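Peptidoglycan synthetase penicillin-binding protein 3 (PDB 4YE5) probably binds penicillin and, as a membrane-associated member of the transpeptidase family, is thought to cross-link peptidoglycan during cell-wall synthesis. Local coordinates at residues Glu48-Ile52 against Lys121-Pro125; Lys29-Ile35 against Leu144-Arg148; Asn463-Ser467 against Arg558-Val564; Thr474-Val478 against Gly536-Ala540. The contacts are given in a common frame with arbitrary orientation. Numbering follows the deposited sequence.

Interaction 1 of 4, residues Glu48-Ile52 against Lys121-Pro125; sequences ERYTI and KDVTP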
loop_
_atom_site.group_PDB
_atom_site.type_symbol
_atom_site.label_atom_id
_atom_site.label_comp_id
_atom_site.label_asym_id
_atom_site.label_seq_id
_atom_site.Cartn_x
_atom_site.Cartn_y
_atom_site.Cartn_z
ATOM N N GLU A 48 -18.657 16.481 0.891
ATOM C CA GLU A 48 -18.687 17.891 1.264
ATOM C C GLU A 48 -20.030 18.294 1.868
ATOM O O GLU A 48 -20.965 18.612 1.143
ATOM C CB GLU A 48 -18.345 18.800 0.077
ATOM C CG GLU A 48 -18.119 20.254 0.513
ATOM C CD GLU A 48 -18.114 21.245 -0.643
ATOM O OE1 GLU A 48 -18.112 20.802 -1.808
ATOM O OE2 GLU A 48 -18.121 22.473 -0.385
ATOM N N ARG A 49 -20.114 18.260 3.196
ATOM C CA ARG A 49 -21.269 18.767 3.937
ATOM C C ARG A 49 -20.732 19.640 5.069
ATOM O O ARG A 49 -19.532 19.597 5.377
ATOM C CB ARG A 49 -22.100 17.624 4.530
ATOM C CG ARG A 49 -22.467 16.531 3.542
ATOM C CD ARG A 49 -23.383 17.032 2.434
ATOM N NE ARG A 49 -24.758 17.173 2.897
ATOM C CZ ARG A 49 -25.826 16.990 2.129
ATOM N NH1 ARG A 49 -25.676 16.663 0.849
ATOM N NH2 ARG A 49 -27.044 17.133 2.642
ATOM N N TYR A 50 -21.613 20.413 5.701
ATOM C CA TYR A 50 -21.184 21.391 6.698
ATOM C C TYR A 50 -22.053 21.399 7.937
ATOM O O TYR A 50 -23.257 21.144 7.876
ATOM C CB TYR A 50 -21.175 22.791 6.085
ATOM C CG TYR A 50 -20.174 22.940 4.978
ATOM C CD1 TYR A 50 -18.856 23.261 5.260
ATOM C CD2 TYR A 50 -20.535 22.751 3.652
ATOM C CE1 TYR A 50 -17.922 23.391 4.261
ATOM C CE2 TYR A 50 -19.594 22.882 2.628
ATOM C CZ TYR A 50 -18.287 23.205 2.946
ATOM O OH TYR A 50 -17.325 23.354 1.956
ATOM N N THR A 51 -21.442 21.690 9.077
ATOM C CA THR A 51 -22.236 22.059 10.239
ATOM C C THR A 51 -22.212 23.582 10.348
ATOM O O THR A 51 -21.140 24.196 10.290
ATOM C CB THR A 51 -21.700 21.409 11.528
ATOM O OG1 THR A 51 -21.668 19.984 11.361
ATOM C CG2 THR A 51 -22.609 21.730 12.689
ATOM N N ILE A 52 -23.387 24.193 10.466
ATOM C CA ILE A 52 -23.470 25.648 10.587
ATOM C C ILE A 52 -23.466 26.023 12.062
ATOM O O ILE A 52 -24.317 25.564 12.835
ATOM C CB ILE A 52 -24.722 26.217 9.889
ATOM C CG1 ILE A 52 -24.703 25.873 8.392
ATOM C CG2 ILE A 52 -24.826 27.751 10.096
ATOM C CD1 ILE A 52 -23.408 26.283 7.683
ATOM N N LYS A 121 -26.969 20.888 11.346
ATOM C CA LYS A 121 -25.999 19.892 10.908
ATOM C C LYS A 121 -26.277 19.500 9.467
ATOM O O LYS A 121 -27.398 19.680 8.984
ATOM C CB LYS A 121 -26.110 18.628 11.770
ATOM C CG LYS A 121 -25.879 18.846 13.253
ATOM C CD LYS A 121 -25.892 17.525 14.005
ATOM C CE LYS A 121 -25.877 17.744 15.508
ATOM N NZ LYS A 121 -25.874 16.442 16.239
ATOM N N ASP A 122 -25.259 18.966 8.790
ATOM C CA ASP A 122 -25.441 18.310 7.497
ATOM C C ASP A 122 -26.066 19.203 6.398
ATOM O O ASP A 122 -26.933 18.764 5.637
ATOM C CB ASP A 122 -26.278 17.037 7.710
ATOM C CG ASP A 122 -26.383 16.188 6.468
ATOM O OD1 ASP A 122 -25.369 16.047 5.760
ATOM O OD2 ASP A 122 -27.491 15.692 6.185
ATOM N N VAL A 123 -25.636 20.458 6.309
ATOM C CA VAL A 123 -26.127 21.327 5.241
ATOM C C VAL A 123 -25.231 21.234 4.000
ATOM O O VAL A 123 -24.047 20.865 4.085
ATOM C CB VAL A 123 -26.282 22.818 5.687
ATOM C CG1 VAL A 123 -26.867 22.910 7.107
ATOM C CG2 VAL A 123 -24.964 23.528 5.613
ATOM N N THR A 124 -25.803 21.574 2.851
ATOM C CA THR A 124 -25.109 21.467 1.569
ATOM C C THR A 124 -24.178 22.640 1.308
ATOM O O THR A 124 -24.329 23.708 1.906
ATOM C CB THR A 124 -26.112 21.433 0.417
ATOM O OG1 THR A 124 -26.861 22.653 0.423
ATOM C CG2 THR A 124 -27.065 20.238 0.574
ATOM N N PRO A 125 -23.208 22.441 0.403
ATOM C CA PRO A 125 -22.343 23.524 -0.056
ATOM C C PRO A 125 -23.138 24.728 -0.566
ATOM O O PRO A 125 -22.720 25.860 -0.334
ATOM C CB PRO A 125 -21.566 22.878 -1.209
ATOM C CG PRO A 125 -21.507 21.416 -0.841
ATOM C CD PRO A 125 -22.791 21.125 -0.134
#

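Interaction 2 of 4, residues Lys29-Ile35 against Leu144-Arg148; sequences KARRGKI and LSNER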
loop_
_atom_site.group_PDB
_atom_site.type_symbol
_atom_site.label_atom_id
_atom_site.label_comp_id
_atom_site.label_asym_id
_atom_site.label_seq_id
_atom_site.Cartn_x
_atom_site.Cartn_y
_atom_site.Cartn_z
ATOM N N LYS A 29 -11.612 25.108 6.322
ATOM C CA LYS A 29 -10.971 23.793 6.264
ATOM C C LYS A 29 -10.781 23.309 4.826
ATOM O O LYS A 29 -11.714 23.342 4.033
ATOM C CB LYS A 29 -11.746 22.764 7.087
ATOM C CG LYS A 29 -11.188 21.356 6.887
ATOM C CD LYS A 29 -11.362 20.462 8.102
ATOM C CE LYS A 29 -10.525 19.194 7.945
ATOM N NZ LYS A 29 -10.146 18.667 9.288
ATOM N N ALA A 30 -9.560 22.889 4.488
ATOM C CA ALA A 30 -9.292 22.268 3.193
ATOM C C ALA A 30 -10.073 20.956 3.059
ATOM O O ALA A 30 -10.191 20.201 4.026
ATOM C CB ALA A 30 -7.781 21.998 3.025
ATOM N N ARG A 31 -10.604 20.690 1.865
ATOM C CA ARG A 31 -11.285 19.416 1.599
ATOM C C ARG A 31 -10.274 18.331 1.227
ATOM O O ARG A 31 -9.317 18.570 0.477
ATOM C CB ARG A 31 -12.314 19.569 0.480
ATOM C CG ARG A 31 -13.317 20.712 0.733
ATOM C CD ARG A 31 -14.177 20.993 -0.498
ATOM N NE ARG A 31 -14.882 19.795 -0.948
ATOM C CZ ARG A 31 -15.362 19.622 -2.177
ATOM N NH1 ARG A 31 -15.214 20.577 -3.090
ATOM N NH2 ARG A 31 -15.989 18.494 -2.496
ATOM N N ARG A 32 -10.489 17.138 1.758
ATOM C CA ARG A 32 -9.557 16.043 1.538
ATOM C C ARG A 32 -9.579 15.547 0.092
ATOM O O ARG A 32 -10.640 15.390 -0.504
ATOM C CB ARG A 32 -9.866 14.902 2.503
ATOM C CG ARG A 32 -8.754 13.852 2.568
ATOM C CD ARG A 32 -9.000 12.871 3.698
ATOM N NE ARG A 32 -7.885 11.932 3.814
ATOM C CZ ARG A 32 -6.754 12.209 4.443
ATOM N NH1 ARG A 32 -6.578 13.410 5.009
ATOM N NH2 ARG A 32 -5.791 11.286 4.497
ATOM N N GLY A 33 -8.399 15.302 -0.470
ATOM C CA GLY A 33 -8.297 14.756 -1.811
ATOM C C GLY A 33 -8.762 13.312 -1.929
ATOM O O GLY A 33 -9.009 12.636 -0.930
ATOM N N LYS A 34 -8.914 12.852 -3.163
ATOM C CA LYS A 34 -9.349 11.482 -3.417
ATOM C C LYS A 34 -8.167 10.513 -3.515
ATOM O O LYS A 34 -7.016 10.915 -3.737
ATOM C CB LYS A 34 -10.166 11.381 -4.717
ATOM C CG LYS A 34 -11.254 12.433 -4.923
ATOM C CD LYS A 34 -12.061 12.106 -6.186
ATOM C CE LYS A 34 -12.430 13.351 -6.998
ATOM N NZ LYS A 34 -13.058 14.443 -6.196
ATOM N N ILE A 35 -8.471 9.237 -3.342
ATOM C CA ILE A 35 -7.545 8.170 -3.705
ATOM C C ILE A 35 -8.178 7.404 -4.855
ATOM O O ILE A 35 -9.364 7.060 -4.804
ATOM C CB ILE A 35 -7.265 7.213 -2.536
ATOM C CG1 ILE A 35 -6.606 7.974 -1.378
ATOM C CG2 ILE A 35 -6.343 6.044 -3.023
ATOM C CD1 ILE A 35 -6.663 7.257 -0.023
ATOM N N LEU A 144 -16.707 22.177 7.966
ATOM C CA LEU A 144 -16.702 21.083 6.996
ATOM C C LEU A 144 -16.685 19.713 7.684
ATOM O O LEU A 144 -15.874 19.476 8.572
ATOM C CB LEU A 144 -15.493 21.223 6.071
ATOM C CG LEU A 144 -15.242 20.060 5.114
ATOM C CD1 LEU A 144 -16.306 20.032 4.033
ATOM C CD2 LEU A 144 -13.833 20.154 4.503
ATOM N N SER A 145 -17.593 18.826 7.286
ATOM C CA SER A 145 -17.680 17.504 7.902
ATOM C C SER A 145 -16.582 16.622 7.314
ATOM O O SER A 145 -16.050 16.910 6.235
ATOM C CB SER A 145 -19.034 16.835 7.635
ATOM O OG SER A 145 -18.781 15.552 7.023
ATOM N N ASN A 146 -16.254 15.531 7.994
ATOM C CA ASN A 146 -15.121 14.714 7.535
ATOM C C ASN A 146 -15.465 13.295 7.145
ATOM O O ASN A 146 -14.584 12.418 7.121
ATOM C CB ASN A 146 -14.003 14.702 8.570
ATOM C CG ASN A 146 -13.433 16.078 8.807
ATOM O OD1 ASN A 146 -12.710 16.616 7.969
ATOM N ND2 ASN A 146 -13.766 16.664 9.948
ATOM N N GLU A 147 -16.732 13.065 6.827
ATOM C CA GLU A 147 -17.154 11.751 6.370
ATOM C C GLU A 147 -16.317 11.292 5.164
ATOM O O GLU A 147 -16.141 12.038 4.199
ATOM C CB GLU A 147 -18.640 11.742 6.013
ATOM C CG GLU A 147 -19.156 10.326 5.689
ATOM C CD GLU A 147 -20.664 10.280 5.449
ATOM O OE1 GLU A 147 -21.230 11.275 4.940
ATOM O OE2 GLU A 147 -21.279 9.242 5.770
ATOM N N ARG A 148 -15.806 10.063 5.231
ATOM C CA ARG A 148 -14.943 9.509 4.181
ATOM C C ARG A 148 -15.590 8.229 3.652
ATOM O O ARG A 148 -15.878 7.313 4.423
ATOM C CB ARG A 148 -13.562 9.184 4.770
ATOM C CG ARG A 148 -12.458 8.790 3.761
ATOM C CD ARG A 148 -11.935 9.996 3.013
ATOM N NE ARG A 148 -10.666 9.773 2.308
ATOM C CZ ARG A 148 -10.245 10.521 1.288
ATOM N NH1 ARG A 148 -11.002 11.523 0.847
ATOM N NH2 ARG A 148 -9.070 10.278 0.704
HETATM O O HOH W 1 -14.695 24.549 7.468
#

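Interaction 3 of 4, residues Asn463-Ser467 against Arg558-Val564; sequences NAMES and RTDAIPV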
loop_
_atom_site.group_PDB
_atom_site.type_symbol
_atom_site.label_atom_id
_atom_site.label_comp_id
_atom_site.label_asym_id
_atom_site.label_seq_id
_atom_site.Cartn_x
_atom_site.Cartn_y
_atom_site.Cartn_z
ATOM N N ASN A 463 16.680 -19.140 -16.664
ATOM C CA ASN A 463 16.694 -20.460 -17.278
ATOM C C ASN A 463 16.611 -21.577 -16.206
ATOM O O ASN A 463 15.830 -22.517 -16.331
ATOM C CB ASN A 463 17.961 -20.587 -18.133
ATOM C CG ASN A 463 17.992 -21.854 -18.983
ATOM O OD1 ASN A 463 17.756 -22.958 -18.494
ATOM N ND2 ASN A 463 18.308 -21.694 -20.264
ATOM N N ALA A 464 17.400 -21.461 -15.145
ATOM C CA ALA A 464 17.355 -22.455 -14.058
ATOM C C ALA A 464 16.020 -22.400 -13.305
ATOM O O ALA A 464 15.502 -23.440 -12.867
ATOM C CB ALA A 464 18.532 -22.258 -13.093
HETATM N N MSE A 465 15.458 -21.198 -13.157
HETATM C CA MSE A 465 14.135 -21.047 -12.541
HETATM C C MSE A 465 13.011 -21.625 -13.404
HETATM O O MSE A 465 12.008 -22.125 -12.890
HETATM C CB MSE A 465 13.820 -19.585 -12.171
HETATM C CG MSE A 465 14.693 -19.029 -11.052
HETATM SE SE MSE A 465 14.155 -17.224 -10.589
HETATM C CE MSE A 465 12.368 -17.644 -9.858
ATOM N N GLU A 466 13.178 -21.560 -14.716
ATOM C CA GLU A 466 12.217 -22.187 -15.594
ATOM C C GLU A 466 12.288 -23.718 -15.442
ATOM O O GLU A 466 11.252 -24.395 -15.427
ATOM C CB GLU A 466 12.406 -21.739 -17.059
ATOM C CG GLU A 466 11.532 -22.531 -18.021
ATOM C CD GLU A 466 11.253 -21.818 -19.342
ATOM O OE1 GLU A 466 11.915 -20.801 -19.642
ATOM O OE2 GLU A 466 10.361 -22.290 -20.078
ATOM N N SER A 467 13.500 -24.262 -15.306
ATOM C CA SER A 467 13.628 -25.691 -14.998
ATOM C C SER A 467 13.005 -25.987 -13.627
ATOM O O SER A 467 12.345 -27.012 -13.445
ATOM C CB SER A 467 15.094 -26.154 -15.039
ATOM O OG SER A 467 15.610 -26.044 -16.354
ATOM N N ARG A 558 10.336 -23.587 -25.639
ATOM C CA ARG A 558 11.631 -23.544 -24.966
ATOM C C ARG A 558 12.690 -24.347 -25.745
ATOM O O ARG A 558 12.510 -25.537 -25.987
ATOM C CB ARG A 558 11.488 -24.094 -23.540
ATOM C CG ARG A 558 12.719 -23.867 -22.668
ATOM C CD ARG A 558 12.566 -24.483 -21.264
ATOM N NE ARG A 558 13.683 -24.069 -20.422
ATOM C CZ ARG A 558 14.077 -24.685 -19.315
ATOM N NH1 ARG A 558 13.436 -25.764 -18.879
ATOM N NH2 ARG A 558 15.122 -24.213 -18.645
ATOM N N THR A 559 13.795 -23.708 -26.130
ATOM C CA THR A 559 14.816 -24.406 -26.910
ATOM C C THR A 559 16.208 -24.380 -26.300
ATOM O O THR A 559 17.137 -24.928 -26.874
ATOM C CB THR A 559 14.952 -23.829 -28.342
ATOM O OG1 THR A 559 15.332 -22.448 -28.271
ATOM C CG2 THR A 559 13.644 -23.983 -29.132
ATOM N N ASP A 560 16.377 -23.728 -25.160
ATOM C CA ASP A 560 17.731 -23.538 -24.642
ATOM C C ASP A 560 17.922 -23.983 -23.185
ATOM O O ASP A 560 18.732 -23.400 -22.464
ATOM C CB ASP A 560 18.153 -22.070 -24.803
ATOM C CG ASP A 560 17.268 -21.105 -24.005
ATOM O OD1 ASP A 560 16.211 -21.526 -23.470
ATOM O OD2 ASP A 560 17.630 -19.907 -23.933
ATOM N N ALA A 561 17.193 -25.011 -22.759
ATOM C CA ALA A 561 17.225 -25.409 -21.351
ATOM C C ALA A 561 18.642 -25.760 -20.911
ATOM O O ALA A 561 19.331 -26.496 -21.589
ATOM C CB ALA A 561 16.285 -26.597 -21.099
ATOM N N ILE A 562 19.081 -25.222 -19.783
ATOM C CA ILE A 562 20.371 -25.615 -19.242
ATOM C C ILE A 562 20.141 -26.918 -18.483
ATOM O O ILE A 562 19.199 -27.015 -17.711
ATOM C CB ILE A 562 20.957 -24.509 -18.337
ATOM C CG1 ILE A 562 21.292 -23.269 -19.182
ATOM C CG2 ILE A 562 22.212 -24.998 -17.604
ATOM C CD1 ILE A 562 21.467 -21.999 -18.374
ATOM N N PRO A 563 20.974 -27.941 -18.742
ATOM C CA PRO A 563 20.776 -29.253 -18.106
ATOM C C PRO A 563 20.777 -29.198 -16.583
ATOM O O PRO A 563 21.570 -28.467 -15.970
ATOM C CB PRO A 563 21.963 -30.096 -18.629
ATOM C CG PRO A 563 22.911 -29.103 -19.273
ATOM C CD PRO A 563 22.058 -27.963 -19.739
ATOM N N VAL A 564 19.880 -29.969 -15.978
ATOM C CA VAL A 564 19.753 -30.011 -14.519
ATOM C C VAL A 564 20.452 -31.241 -13.929
ATOM O O VAL A 564 20.633 -31.362 -12.711
ATOM C CB VAL A 564 18.269 -30.014 -14.101
ATOM C CG1 VAL A 564 17.696 -28.604 -14.171
ATOM C CG2 VAL A 564 17.459 -30.990 -14.999
HETATM O O HOH W 2 17.859 -24.998 -16.441
HETATM O O HOH W 3 18.724 -18.796 -21.268
HETATM O O HOH W 4 16.939 -28.547 -17.897
#

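Interaction 4 of 4, residues Thr474-Val478 against Gly536-Ala540; sequences TFVKV and GPVTA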
loop_
_atom_site.group_PDB
_atom_site.type_symbol
_atom_site.label_atom_id
_atom_site.label_comp_id
_atom_site.label_asym_id
_atom_site.label_seq_id
_atom_site.Cartn_x
_atom_site.Cartn_y
_atom_site.Cartn_z
ATOM N N THR A 474 3.256 -30.870 -13.210
ATOM C CA THR A 474 2.140 -31.817 -13.131
ATOM C C THR A 474 0.938 -31.193 -12.409
ATOM O O THR A 474 -0.194 -31.654 -12.576
ATOM C CB THR A 474 2.527 -33.147 -12.430
ATOM O OG1 THR A 474 3.176 -32.846 -11.192
ATOM C CG2 THR A 474 3.485 -33.979 -13.307
ATOM N N PHE A 475 1.175 -30.153 -11.601
ATOM C CA PHE A 475 0.085 -29.503 -10.860
ATOM C C PHE A 475 0.138 -27.964 -10.849
ATOM O O PHE A 475 -0.769 -27.308 -10.315
ATOM C CB PHE A 475 -0.042 -30.065 -9.426
ATOM C CG PHE A 475 1.120 -29.732 -8.533
ATOM C CD1 PHE A 475 2.321 -30.441 -8.627
ATOM C CD2 PHE A 475 1.017 -28.717 -7.602
ATOM C CE1 PHE A 475 3.390 -30.120 -7.802
ATOM C CE2 PHE A 475 2.081 -28.394 -6.778
ATOM C CZ PHE A 475 3.266 -29.079 -6.880
ATOM N N VAL A 476 1.189 -27.381 -11.428
ATOM C CA VAL A 476 1.279 -25.910 -11.508
ATOM C C VAL A 476 1.457 -25.537 -12.985
ATOM O O VAL A 476 2.507 -25.789 -13.574
ATOM C CB VAL A 476 2.442 -25.330 -10.664
ATOM C CG1 VAL A 476 2.412 -23.772 -10.683
ATOM C CG2 VAL A 476 2.401 -25.844 -9.226
ATOM N N LYS A 477 0.423 -24.960 -13.584
ATOM C CA LYS A 477 0.384 -24.758 -15.030
ATOM C C LYS A 477 -0.393 -23.498 -15.346
ATOM O O LYS A 477 -1.411 -23.244 -14.725
ATOM C CB LYS A 477 -0.378 -25.898 -15.734
ATOM C CG LYS A 477 0.353 -27.216 -15.950
ATOM C CD LYS A 477 -0.469 -28.105 -16.905
ATOM C CE LYS A 477 -0.062 -29.609 -16.865
ATOM N NZ LYS A 477 -0.344 -30.282 -15.523
ATOM N N VAL A 478 0.065 -22.735 -16.336
ATOM C CA VAL A 478 -0.771 -21.718 -16.949
ATOM C C VAL A 478 -0.712 -22.016 -18.438
ATOM O O VAL A 478 0.318 -21.788 -19.082
ATOM C CB VAL A 478 -0.297 -20.266 -16.675
ATOM C CG1 VAL A 478 -1.215 -19.269 -17.417
ATOM C CG2 VAL A 478 -0.327 -19.952 -15.194
ATOM N N GLY A 536 2.048 -22.735 -4.988
ATOM C CA GLY A 536 2.255 -22.840 -6.435
ATOM C C GLY A 536 1.012 -22.690 -7.315
ATOM O O GLY A 536 0.944 -21.791 -8.141
ATOM N N PRO A 537 0.022 -23.582 -7.156
ATOM C CA PRO A 537 -1.206 -23.488 -7.972
ATOM C C PRO A 537 -1.913 -22.145 -7.754
ATOM O O PRO A 537 -2.549 -21.637 -8.660
ATOM C CB PRO A 537 -2.074 -24.622 -7.418
ATOM C CG PRO A 537 -1.043 -25.658 -6.906
ATOM C CD PRO A 537 0.044 -24.789 -6.310
ATOM N N VAL A 538 -1.794 -21.581 -6.558
ATOM C CA VAL A 538 -2.392 -20.272 -6.283
ATOM C C VAL A 538 -1.730 -19.188 -7.144
ATOM O O VAL A 538 -2.427 -18.363 -7.706
ATOM C CB VAL A 538 -2.382 -19.932 -4.762
ATOM C CG1 VAL A 538 -3.102 -18.572 -4.470
ATOM C CG2 VAL A 538 -3.051 -21.075 -3.976
ATOM N N THR A 539 -0.401 -19.205 -7.306
ATOM C CA THR A 539 0.212 -18.177 -8.154
ATOM C C THR A 539 -0.245 -18.364 -9.589
ATOM O O THR A 539 -0.411 -17.402 -10.321
ATOM C CB THR A 539 1.761 -18.190 -8.133
ATOM O OG1 THR A 539 2.251 -19.303 -8.902
ATOM C CG2 THR A 539 2.281 -18.259 -6.701
ATOM N N ALA A 540 -0.423 -19.624 -9.988
ATOM C CA ALA A 540 -0.857 -19.946 -11.345
ATOM C C ALA A 540 -2.299 -19.515 -11.669
ATOM O O ALA A 540 -2.607 -19.159 -12.813
ATOM C CB ALA A 540 -0.649 -21.457 -11.639
#

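Interaction 1 of 4, residues Glu48-Ile52 against Lys121-Pro125
This contact is an antiparallel strand pairing interrupted by a G1 beta bulge, at one edge of the three-stranded sheet in the N-terminal, dimerisation-domain part of the chain. Strand 50-54 is the middle strand, and 117-123 ends against it just before the chain turns into helix 125-132. Y50 and V123 form a hydrogen-bonded pair: Y50 N donates to V123 O at 3.0 Å, and V123 N to Y50 O at 2.9 Å. D122 is the extra residue of the bulge. Its positive phi of 58° is the conformation often taken by glycine, and its N, although 3.1 Å from Y50 O, is too poorly angled to bond.

The D122 side chain starts away from strand 50-54, but its carboxylate returns to R49. A salt bridge joins R49 NE to D122 OD1 at 3.1 Å, R49 NH2 makes a weak bond to D122 O at 3.4 Å, and T124 CG2 covers one guanidinium face. The apolar side is built around V123, whose CG2 lies 3.6 Å from I52 CG1 and 3.9 Å from Y50 CB. T124 is the N-cap of the following helix, with OG1 bonded to V127 N, and P125 at its first turn meets E48 and the Y50 ring. E48 also pairs with R31 through OE1; its OE2 accepts from Y50 OH at 2.6 Å, tying the tyrosine ring down beside P125.

Interaction 2 of 4, residues Lys29-Ile35 against Leu144-Arg148
R148 lays one face of its guanidinium over the aliphatic part of R32, with R148 CZ 3.6 Å from R32 CD. In the plane of the same group, NH1 and NH2 of R148 both donate to G33 O, each at 2.9 Å, so a single backbone carbonyl holds the fork of the arginine; I35 CD1 sits at the guanidinium edge, 3.9 Å from R148 NH2.

The two segments are connections that run nearly in the same direction, 19° apart. They lead into strands 35-36 and 148-149, which flank strand 42-46 in the mixed sheet, and R148 thus reaches past that middle strand to the connection before the other. At the opposite end of the contact L144 takes over: its CD2 lies 3.8 Å from K29 CG, 3.8 Å from R31 CG and 3.7 Å from A30 O. Here the backbones are linked through water 1, which accepts from L144 N at 3.2 Å and, weakly, from K29 N at 3.3 Å. K29 CE passes 3.4 Å from N146 OD1 while its NZ bonds to D166 O. An ST turn, S145 OG accepting from E147 N at 3.2 Å, is the bend that carries the chain from L144 to R148.

R32 NE and R148 NH2 are like charges only 3.7 Å apart, but E174 forms salt bridges with NE of both arginines, and this shared carboxylate probably offsets the repulsion between them.

Interaction 3 of 4, residues Asn463-Ser467 against Arg558-Val564
Both ends of the N463 amide are engaged by the tail segment. Its ND2 donates to D560 O at 2.8 Å and to water 3 at 3.1 Å, which donates to D560 OD2 at 3.1 Å. Its OD1 accepts from I562 N at 2.9 Å in a nearly straight bond and, weakly, from R558 NH2 at 2.9 Å. The principle is familiar: a side-chain amide can satisfy a non-repetitive backbone much as a strand would. N463, E466 and S467 point from helix 455-470 of the transpeptidase domain toward the irregular tail that follows helix 535-549. S467 OG accepts from R558 NH2 at 3.0 Å and, weakly, from R558 NH1 at 3.3 Å. Water 4 donates to I562 O at 2.7 Å and bonds S467 OG at 3.2 Å; water 2 bonds S467 OG at 2.5 Å and reaches I562 O (2.7 Å) and N463 OD1 (2.9 Å), more acceptors than protons. E466 sits over one face of the R558 guanidinium in a long, purely electrostatic pair, OE2 to NE 3.8 Å; the carboxylate's stronger partner is R482. Carbon contacts are few: V564 CG1 3.7 Å from S467 CB, I562 CD1 3.5 Å from N463 CG.

Interaction 4 of 4, residues Thr474-Val478 against Gly536-Ala540
Apolar contact dominates where the irregular segment 474-478 lies against the helix of 536-540. A540 is the main landing point: its CB is 4.0 Å from V476 CG1 and 3.9 Å from V478 CG2, two valines separated by one residue. P537 takes the rest, with CD 3.9 Å from V476 CG2 and CG 3.8 Å from F475 CD2, at the ring edge.

A second group sets side chains against backbone. V476 CG1 lies 3.5 Å from G536 O, V478 CG2 3.4 Å from A540 O, and A540 CB 3.6 Å from K477 O. The missing side chain of G536 matters, since a beta carbon would fall about 3.0 Å from V476 CG2.

Polar bonding is local or turns to neighbours: G536 O accepts from A540 N at 3.2 Å and from T539 OG1 at 2.9 Å, T539 OG1 also bonds to T508, and K477, its CA-to-CB bond pointing away from the helix, bonds through NZ to N473 O.

Helix 535-549 is covered on one side by the connection leading to edge strand 484-492. V538 and T539 face strand 517-524 of the five-stranded sheet, and V538 also meets helix 221-238, the layered helix-on-sheet packing of penicillin-recognising enzymes.

From the N terminus, segment 29-35 opens the loop that interaction 2 closes at 144-148, and interaction 1 is nested within it, joining 48-52 to 121-125. The two touch: R31 pairs with E48, and R49 O meets S145 N, so the three-stranded sheet and the connections into the mixed sheet form one continuous unit. Farther along, interaction 3 spans helix 455-470 to the C-terminal tail, and interaction 4 is nested inside it, setting the connection before strand 484-492 on helix 535-549. These two lie near each other without touching, nearest atoms about 9 Å apart. The pairs follow in series on opposite sides of the chain's centre, interactions 1 and 3 having centres 65 Å apart.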